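Local coordinates for beta-agarase B (Zobellia galactanivorans, PDB 4ATF), which hydrolyses the beta-1,4-galactosidic linkages of agarose in a random manner with retention of anomeric configuration, giving mainly tetramers, at residues 166-171 / 177-182; 210-213 / 218-221. The protein carries 1 engineered substitution. All blocks are in the same frame, centred on the assembly; numbering follows the deposited sequence.

Contact 1: residues 166-171 / 177-182. With GAL (beta-D-galactopyranose), chain E; AAL (3,6-anhydro-alpha-L-galactopyranose), chain B.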
ATOM      1  N   ILE A 166      -6.982  -4.036   4.678  1.00 12.23           N
ATOM      2  CA  ILE A 166      -6.113  -5.100   4.181  1.00 13.06           C
ATOM      3  C   ILE A 166      -6.834  -5.837   3.091  1.00 12.58           C
ATOM      4  O   ILE A 166      -7.700  -6.627   3.375  1.00 15.03           O
ATOM      5  CB  ILE A 166      -5.602  -6.074   5.342  1.00 12.35           C
ATOM      6  CG1 ILE A 166      -6.712  -6.324   6.386  1.00 12.24           C
ATOM      7  CG2 ILE A 166      -4.365  -5.417   6.048  1.00 11.67           C
ATOM      8  CD1 ILE A 166      -6.326  -7.390   7.448  1.00 15.39           C
ATOM      9  N   SER A 167      -6.419  -5.649   1.851  1.00 11.88           N
ATOM     10  CA  SER A 167      -7.261  -6.117   0.746  1.00 12.31           C
ATOM     11  C   SER A 167      -6.400  -6.462  -0.487  1.00 12.58           C
ATOM     12  O   SER A 167      -5.157  -6.485  -0.411  1.00 12.26           O
ATOM     13  CB  SER A 167      -8.285  -4.992   0.436  1.00 13.74           C
ATOM     14  OG  SER A 167      -9.384  -5.500  -0.316  1.00 16.70           O
ATOM     15  N   HIS A 168      -7.089  -6.763  -1.591  0.50 11.79           N
ATOM     16  CA  HIS A 168      -6.472  -7.072  -2.872  0.50 11.39           C
ATOM     17  C   HIS A 168      -7.511  -6.686  -3.936  0.50 11.21           C
ATOM     18  O   HIS A 168      -8.727  -6.577  -3.615  0.50 11.44           O
ATOM     19  CB  HIS A 168      -6.091  -8.583  -2.942  0.50 10.06           C
ATOM     20  CG  HIS A 168      -7.249  -9.474  -3.277  0.50 10.08           C
ATOM     21  ND1 HIS A 168      -8.141  -9.929  -2.324  0.50  8.77           N
ATOM     22  CD2 HIS A 168      -7.691  -9.959  -4.468  0.50 11.41           C
ATOM     23  CE1 HIS A 168      -9.062 -10.681  -2.907  0.50  8.94           C
ATOM     24  NE2 HIS A 168      -8.812 -10.722  -4.206  0.50 10.55           N
ATOM     25  N   HIS A 169      -7.075  -6.471  -5.183  1.00 11.23           N
ATOM     26  CA  HIS A 169      -8.013  -6.085  -6.259  1.00 11.28           C
ATOM     27  C   HIS A 169      -7.671  -6.882  -7.491  1.00 11.36           C
ATOM     28  O   HIS A 169      -6.498  -7.157  -7.717  1.00 11.69           O
ATOM     29  CB  HIS A 169      -7.896  -4.577  -6.645  1.00 11.29           C
ATOM     30  CG  HIS A 169      -8.292  -3.626  -5.565  1.00 13.25           C
ATOM     31  ND1 HIS A 169      -9.428  -2.856  -5.646  1.00 13.74           N
ATOM     32  CD2 HIS A 169      -7.681  -3.276  -4.393  1.00 15.43           C
ATOM     33  CE1 HIS A 169      -9.535  -2.102  -4.556  1.00 15.93           C
ATOM     34  NE2 HIS A 169      -8.494  -2.340  -3.774  1.00 14.53           N
ATOM     35  N   VAL A 170      -8.670  -7.192  -8.307  1.00 11.45           N
ATOM     36  CA  VAL A 170      -8.422  -7.632  -9.672  1.00 11.33           C
ATOM     37  C   VAL A 170      -9.198  -6.681 -10.544  1.00 12.77           C
ATOM     38  O   VAL A 170     -10.303  -6.227 -10.145  1.00 14.10           O
ATOM     39  CB  VAL A 170      -8.728  -9.142  -9.900  1.00 11.84           C
ATOM     40  CG1 VAL A 170      -7.686 -10.024  -9.151  1.00 11.41           C
ATOM     41  CG2 VAL A 170     -10.136  -9.504  -9.500  1.00 14.04           C
ATOM     42  N   PHE A 171      -8.638  -6.313 -11.700  1.00 14.11           N
ATOM     43  CA  PHE A 171      -9.310  -5.288 -12.576  1.00 14.13           C
ATOM     44  C   PHE A 171      -9.532  -5.808 -13.976  1.00 15.12           C
ATOM     45  O   PHE A 171      -8.781  -6.686 -14.436  1.00 14.69           O
ATOM     46  CB  PHE A 171      -8.444  -4.018 -12.743  1.00 14.61           C
ATOM     47  CG  PHE A 171      -8.086  -3.341 -11.451  1.00 13.95           C
ATOM     48  CD1 PHE A 171      -8.943  -2.394 -10.861  1.00 13.28           C
ATOM     49  CD2 PHE A 171      -6.885  -3.679 -10.820  1.00 14.62           C
ATOM     50  CE1 PHE A 171      -8.594  -1.812  -9.594  1.00 13.57           C
ATOM     51  CE2 PHE A 171      -6.495  -3.100  -9.591  1.00 12.49           C
ATOM     52  CZ  PHE A 171      -7.351  -2.158  -8.970  1.00 13.70           C
ATOM     53  N   GLN A 177     -13.235  -1.943 -14.582  1.00 19.79           N
ATOM     54  CA  GLN A 177     -14.057  -2.524 -13.538  1.00 19.48           C
ATOM     55  C   GLN A 177     -13.109  -2.992 -12.453  1.00 17.57           C
ATOM     56  O   GLN A 177     -12.007  -3.448 -12.769  1.00 15.77           O
ATOM     57  CB  GLN A 177     -14.803  -3.758 -14.087  1.00 20.66           C
ATOM     58  CG  GLN A 177     -15.980  -3.497 -15.045  0.80 21.81           C
ATOM     59  CD  GLN A 177     -16.813  -4.767 -15.180  0.80 24.74           C
ATOM     60  OE1 GLN A 177     -16.596  -5.563 -16.074  0.80 22.07           O
ATOM     61  NE2 GLN A 177     -17.727  -4.997 -14.215  0.80 26.46           N
ATOM     62  N   ASP A 178     -13.556  -2.943 -11.190  1.00 16.92           N
ATOM     63  CA  ASP A 178     -12.658  -3.178 -10.047  1.00 16.53           C
ATOM     64  C   ASP A 178     -13.380  -4.104  -9.095  1.00 16.64           C
ATOM     65  O   ASP A 178     -14.494  -3.774  -8.655  1.00 18.11           O
ATOM     66  CB  ASP A 178     -12.413  -1.798  -9.405  1.00 16.48           C
ATOM     67  CG  ASP A 178     -11.647  -1.855  -8.126  1.00 17.30           C
ATOM     68  OD1 ASP A 178     -11.191  -2.946  -7.670  1.00 18.24           O
ATOM     69  OD2 ASP A 178     -11.505  -0.775  -7.539  1.00 15.56           O
ATOM     70  N   TYR A 179     -12.775  -5.265  -8.776  1.00 15.19           N
ATOM     71  CA  TYR A 179     -13.258  -6.092  -7.660  1.00 14.69           C
ATOM     72  C   TYR A 179     -12.290  -6.095  -6.460  1.00 13.76           C
ATOM     73  O   TYR A 179     -11.067  -6.267  -6.647  1.00 12.29           O
ATOM     74  CB  TYR A 179     -13.384  -7.561  -8.141  1.00 14.90           C
ATOM     75  CG  TYR A 179     -13.600  -8.488  -6.933  1.00 15.12           C
ATOM     76  CD1 TYR A 179     -14.897  -8.622  -6.334  1.00 16.92           C
ATOM     77  CD2 TYR A 179     -12.477  -9.165  -6.330  1.00 12.66           C
ATOM     78  CE1 TYR A 179     -15.103  -9.448  -5.170  1.00 15.91           C
ATOM     79  CE2 TYR A 179     -12.658 -10.000  -5.182  1.00 14.87           C
ATOM     80  CZ  TYR A 179     -13.968 -10.157  -4.622  1.00 17.06           C
ATOM     81  OH  TYR A 179     -14.089 -10.966  -3.502  1.00 16.92           O
ATOM     82  N   GLN A 180     -12.798  -5.945  -5.225  1.00 12.44           N
ATOM     83  CA  GLN A 180     -12.020  -6.301  -4.021  1.00 13.12           C
ATOM     84  C   GLN A 180     -13.017  -6.955  -3.031  1.00 13.76           C
ATOM     85  O   GLN A 180     -14.250  -6.698  -3.127  1.00 13.07           O
ATOM     86  CB  GLN A 180     -11.343  -5.042  -3.367  1.00 12.93           C
ATOM     87  CG  GLN A 180     -12.383  -3.969  -2.904  1.00 14.67           C
ATOM     88  CD  GLN A 180     -11.791  -2.898  -1.984  1.00 17.47           C
ATOM     89  OE1 GLN A 180     -12.241  -1.731  -1.990  1.00 21.42           O
ATOM     90  NE2 GLN A 180     -10.805  -3.277  -1.182  1.00 13.37           N
ATOM     91  N   PRO A 181     -12.509  -7.763  -2.064  1.00 14.17           N
ATOM     92  CA  PRO A 181     -13.433  -8.261  -1.040  1.00 15.44           C
ATOM     93  C   PRO A 181     -13.958  -7.070  -0.218  1.00 17.69           C
ATOM     94  O   PRO A 181     -13.210  -6.061  -0.039  1.00 17.36           O
ATOM     95  CB  PRO A 181     -12.561  -9.170  -0.150  1.00 15.63           C
ATOM     96  CG  PRO A 181     -11.317  -9.448  -0.943  1.00 15.49           C
ATOM     97  CD  PRO A 181     -11.118  -8.235  -1.848  1.00 13.52           C
ATOM     98  N   LYS A 182     -15.212  -7.136   0.245  1.00 18.29           N
ATOM     99  CA  LYS A 182     -15.765  -5.984   0.992  1.00 21.30           C
ATOM    100  C   LYS A 182     -16.377  -6.387   2.353  1.00 22.14           C
ATOM    101  O   LYS A 182     -17.066  -5.590   2.976  1.00 20.96           O
ATOM    102  CB  LYS A 182     -16.724  -5.113   0.110  1.00 22.49           C
ATOM    103  CG  LYS A 182     -15.957  -4.263  -0.923  0.70 24.15           C
ATOM    104  CD  LYS A 182     -16.782  -3.142  -1.520  0.70 30.38           C
ATOM    105  CE  LYS A 182     -15.951  -2.297  -2.487  0.50 31.89           C
ATOM    106  NZ  LYS A 182     -16.615  -0.976  -2.825  0.30 32.23           N
TER
HETATM  107  C1  GAL E   5      -5.752   0.281  -3.780  1.00 29.49           C
HETATM  108  C2  GAL E   5      -6.253   0.846  -5.101  1.00 26.47           C
HETATM  109  C3  GAL E   5      -5.189   1.440  -6.030  1.00 25.59           C
HETATM  110  C4  GAL E   5      -4.434   2.497  -5.200  1.00 27.47           C
HETATM  111  C5  GAL E   5      -3.960   1.855  -3.863  1.00 29.35           C
HETATM  112  C6  GAL E   5      -3.092   2.790  -3.001  1.00 31.05           C
HETATM  113  O2  GAL E   5      -6.798  -0.261  -5.759  1.00 27.14           O
HETATM  114  O3  GAL E   5      -5.938   2.024  -7.110  1.00 22.77           O
HETATM  115  O4  GAL E   5      -5.339   3.530  -4.914  1.00 28.60           O
HETATM  116  O5  GAL E   5      -4.995   1.251  -3.076  1.00 28.33           O
HETATM  117  O6  GAL E   5      -2.704   1.989  -1.883  1.00 40.34           O
HETATM  118  C1  AAL B   6      -5.691   1.439  -8.406  1.00 18.30           C
HETATM  119  C2  AAL B   6      -6.727   2.041  -9.400  1.00 20.59           C
HETATM  120  C3  AAL B   6      -6.189   1.821 -10.852  1.00 17.77           C
HETATM  121  C4  AAL B   6      -4.817   2.317 -11.128  1.00 15.65           C
HETATM  122  C5  AAL B   6      -3.996   1.477 -10.177  1.00 18.59           C
HETATM  123  C6  AAL B   6      -4.523   0.077 -10.599  1.00 15.05           C
HETATM  124  O2  AAL B   6      -6.876   3.436  -9.140  1.00 23.87           O
HETATM  125  O3  AAL B   6      -5.889   0.386 -11.032  1.00 18.85           O
HETATM  126  O4  AAL B   6      -4.299   2.259 -12.426  1.00 21.45           O
HETATM  127  O5  AAL B   6      -4.274   1.726  -8.772  1.00 16.65           O
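His169 and Asp178 meet through unlike first torsions: CG of His169 stands beside its backbone N (chi1 -65°), whereas the carboxylate carbon of Asp178 is trans to its own N (chi1 173°), and the two bring ND1 and OD1 within 2.7 Å of each other. The bond is almost straight, N-H...O 177°; OD1 receives it on its syn lone pair and lies in the imidazole plane, although the carboxylate is twisted out of the ring plane. One face of the imidazole takes a CH-pi contact from Gln180 CB, 3.7 Å from the ring centroid, and over the centre of the opposite face sits O2 of the bound galactose. Phe171 lies alongside Asp178, its CE1 3.4 Å from the carboxylate CG, and offers a ring face to O3 of the anhydrogalactose.

Beneath these side chains, strands 168-171 and 177-179 form an antiparallel hairpin, in which Tyr179 N donates to Val170 O at 3.0 Å. On the other face Val170 CG2 packs against Tyr179 CD2. An alanine in place of His169 would probably leave the Asp178 carboxylate without its imidazole mate and open a gap between Gln180 and the galactose. Because ND1 is the donor, its proton is committed to Asp178, and the hydrogen bond, with Gln180 packed on one face, probably holds the rotation of this substrate-binding imidazole within the GH16 agarose cleft.

Contact 2: residues 210-213 / 218-221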
ATOM      1  N   HIS A 210      -4.190 -17.589  -2.329  1.00 11.62           N
ATOM      2  CA  HIS A 210      -3.983 -17.659  -0.875  1.00 10.72           C
ATOM      3  C   HIS A 210      -3.103 -16.485  -0.407  1.00 11.09           C
ATOM      4  O   HIS A 210      -1.918 -16.407  -0.774  1.00 10.76           O
ATOM      5  CB  HIS A 210      -3.342 -19.040  -0.440  1.00 10.95           C
ATOM      6  CG  HIS A 210      -3.431 -19.284   1.030  1.00 11.48           C
ATOM      7  ND1 HIS A 210      -2.506 -18.804   1.934  1.00 17.66           N
ATOM      8  CD2 HIS A 210      -4.369 -19.921   1.756  1.00 12.92           C
ATOM      9  CE1 HIS A 210      -2.856 -19.168   3.167  1.00 13.94           C
ATOM     10  NE2 HIS A 210      -3.990 -19.847   3.082  1.00 19.23           N
ATOM     11  N   LEU A 211      -3.691 -15.610   0.427  1.00 10.93           N
ATOM     12  CA  LEU A 211      -2.986 -14.424   1.029  1.00 11.67           C
ATOM     13  C   LEU A 211      -3.152 -14.529   2.539  1.00 11.22           C
ATOM     14  O   LEU A 211      -4.226 -14.869   3.001  1.00 13.05           O
ATOM     15  CB  LEU A 211      -3.659 -13.096   0.565  1.00 10.82           C
ATOM     16  CG  LEU A 211      -3.688 -12.848  -0.959  1.00 10.91           C
ATOM     17  CD1 LEU A 211      -4.527 -11.531  -1.298  1.00 12.36           C
ATOM     18  CD2 LEU A 211      -2.221 -12.788  -1.512  1.00 12.32           C
ATOM     19  N   GLU A 212      -2.116 -14.235   3.304  1.00 10.79           N
ATOM     20  CA  GLU A 212      -2.234 -14.109   4.775  1.00 11.20           C
ATOM     21  C   GLU A 212      -1.689 -12.761   5.163  1.00 11.75           C
ATOM     22  O   GLU A 212      -0.590 -12.420   4.729  1.00 11.00           O
ATOM     23  CB  GLU A 212      -1.345 -15.184   5.449  1.00 10.50           C
ATOM     24  CG  GLU A 212      -1.889 -16.602   5.156  1.00 11.37           C
ATOM     25  CD  GLU A 212      -0.885 -17.660   5.571  1.00 16.33           C
ATOM     26  OE1 GLU A 212       0.212 -17.345   6.132  1.00 15.33           O
ATOM     27  OE2 GLU A 212      -1.215 -18.814   5.364  1.00 17.03           O
ATOM     28  N   TYR A 213      -2.415 -12.003   5.998  1.00 11.80           N
ATOM     29  CA  TYR A 213      -1.990 -10.656   6.428  1.00 10.61           C
ATOM     30  C   TYR A 213      -1.532 -10.744   7.878  1.00 10.92           C
ATOM     31  O   TYR A 213      -2.191 -11.422   8.702  1.00 11.01           O
ATOM     32  CB  TYR A 213      -3.200  -9.656   6.327  1.00 10.33           C
ATOM     33  CG  TYR A 213      -3.653  -9.430   4.900  1.00 10.24           C
ATOM     34  CD1 TYR A 213      -4.595 -10.297   4.289  1.00 11.01           C
ATOM     35  CD2 TYR A 213      -3.105  -8.401   4.146  1.00  9.23           C
ATOM     36  CE1 TYR A 213      -5.036 -10.106   2.969  1.00 11.53           C
ATOM     37  CE2 TYR A 213      -3.556  -8.162   2.789  1.00 10.45           C
ATOM     38  CZ  TYR A 213      -4.505  -9.038   2.223  1.00 12.23           C
ATOM     39  OH  TYR A 213      -4.961  -8.821   0.937  1.00 11.98           O
ATOM     40  N   VAL A 218       1.699 -11.222  13.952  1.00 13.37           N
ATOM     41  CA  VAL A 218       0.502 -12.010  14.239  1.00 14.98           C
ATOM     42  C   VAL A 218      -0.386 -12.101  12.999  1.00 14.31           C
ATOM     43  O   VAL A 218      -0.603 -11.127  12.299  1.00 13.55           O
ATOM     44  CB  VAL A 218      -0.377 -11.309  15.371  1.00 15.72           C
ATOM     45  CG1 VAL A 218      -1.780 -12.010  15.547  1.00 18.29           C
ATOM     46  CG2 VAL A 218       0.300 -11.330  16.591  1.00 14.92           C
ATOM     47  N   LEU A 219      -0.885 -13.287  12.716  1.00 14.51           N
ATOM     48  CA  LEU A 219      -1.772 -13.494  11.589  1.00 15.60           C
ATOM     49  C   LEU A 219      -3.093 -12.838  11.880  1.00 16.03           C
ATOM     50  O   LEU A 219      -3.770 -13.267  12.830  1.00 17.91           O
ATOM     51  CB  LEU A 219      -2.111 -14.983  11.474  1.00 16.59           C
ATOM     52  CG  LEU A 219      -2.450 -15.659  10.129  1.00 19.65           C
ATOM     53  CD1 LEU A 219      -3.546 -16.753  10.369  1.00 21.07           C
ATOM     54  CD2 LEU A 219      -2.689 -14.820   8.932  1.00 16.57           C
ATOM     55  N   VAL A 220      -3.503 -11.841  11.116  1.00 14.03           N
ATOM     56  CA  VAL A 220      -4.762 -11.157  11.475  1.00 14.34           C
ATOM     57  C   VAL A 220      -5.929 -11.508  10.506  1.00 14.81           C
ATOM     58  O   VAL A 220      -7.100 -11.329  10.870  1.00 15.99           O
ATOM     59  CB  VAL A 220      -4.576  -9.625  11.584  1.00 13.33           C
ATOM     60  CG1 VAL A 220      -3.509  -9.252  12.744  1.00 12.82           C
ATOM     61  CG2 VAL A 220      -4.086  -9.062  10.280  1.00 13.73           C
ATOM     62  N   ARG A 221      -5.614 -11.982   9.291  1.00 13.51           N
ATOM     63  CA  ARG A 221      -6.629 -12.321   8.285  1.00 12.71           C
ATOM     64  C   ARG A 221      -6.077 -13.279   7.252  1.00 12.84           C
ATOM     65  O   ARG A 221      -4.920 -13.119   6.805  1.00 12.59           O
ATOM     66  CB  ARG A 221      -7.106 -11.023   7.611  1.00 13.05           C
ATOM     67  CG  ARG A 221      -8.056 -11.220   6.437  1.00 13.29           C
ATOM     68  CD  ARG A 221      -8.704  -9.891   6.100  1.00 12.92           C
ATOM     69  NE  ARG A 221      -9.453  -9.900   4.852  1.00 13.95           N
ATOM     70  CZ  ARG A 221     -10.779 -10.095   4.740  1.00 16.57           C
ATOM     71  NH1 ARG A 221     -11.528 -10.497   5.772  1.00 17.10           N
ATOM     72  NH2 ARG A 221     -11.359  -9.944   3.560  1.00 14.53           N
TER
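Tyr213 O accepts the shortest bond of this contact, from Val220 N at 2.8 Å, the donor tilted 19° from the carbonyl plane. The same tyrosine receives both Val220 and Arg221 opposite it, which makes a classic beta bulge in the antiparallel hairpin of strands 210-215 and 218-224. Its second backbone bond runs from Tyr213 N to Arg221 O, 2.9 Å long and nearly straight at 174°, and Glu212 CA adds a CA-H...O contact to that oxygen. Arg221 O therefore meets two successive residues of the facing strand, while Tyr213 O is approached by the CA of Leu219 as well as by the amide of Val220.

Around this backbone core the side chains make modest apolar contacts. CG of Tyr213 stands trans to its carbonyl carbon (chi1 -66°), which sets the ring beside the aliphatic part of Arg221, with CD1 4.2 Å from Arg221 CG; the two side chains run the same way, and the guanidinium plane is turned obliquely to the ring. Both polar ends are held beyond the hairpin: the tyrosine hydroxyl is hydrogen-bonded to Ser167 O, and the arginine forms a salt bridge with Asp183. Glu212 OE1 is likewise hydrogen-bonded to the hydroxyl of Tyr214. Val220 brings CG2 to within 4.1 Å of Tyr213 CB, close to the bulge itself. Near the turn, one branch of Leu219 reaches back over the first strand, its CD2 lying 3.8 Å from Glu212 CB and 3.4 Å from Tyr213 O.

How the contacts relate
Following the chain from the N terminus, contact 1 is the first of the two to form, after many earlier strands: it closes the short loop between strand 164-172 and strand 177-179 along the agarose-binding cleft. The chain then passes through strand 199-207 into strand 210-215, where contact 2 closes a second hairpin with strand 218-224. The two closures follow in series, neither nested nor crossed, with centres about 16 Å apart. They nevertheless touch: Ile166 packs on Tyr213 and Arg221, and His168 packs on Leu211. The second hairpin thus backs the strand whose other side chains meet the sugar, joining cleft and neighbouring strands within the GH16 catalytic domain.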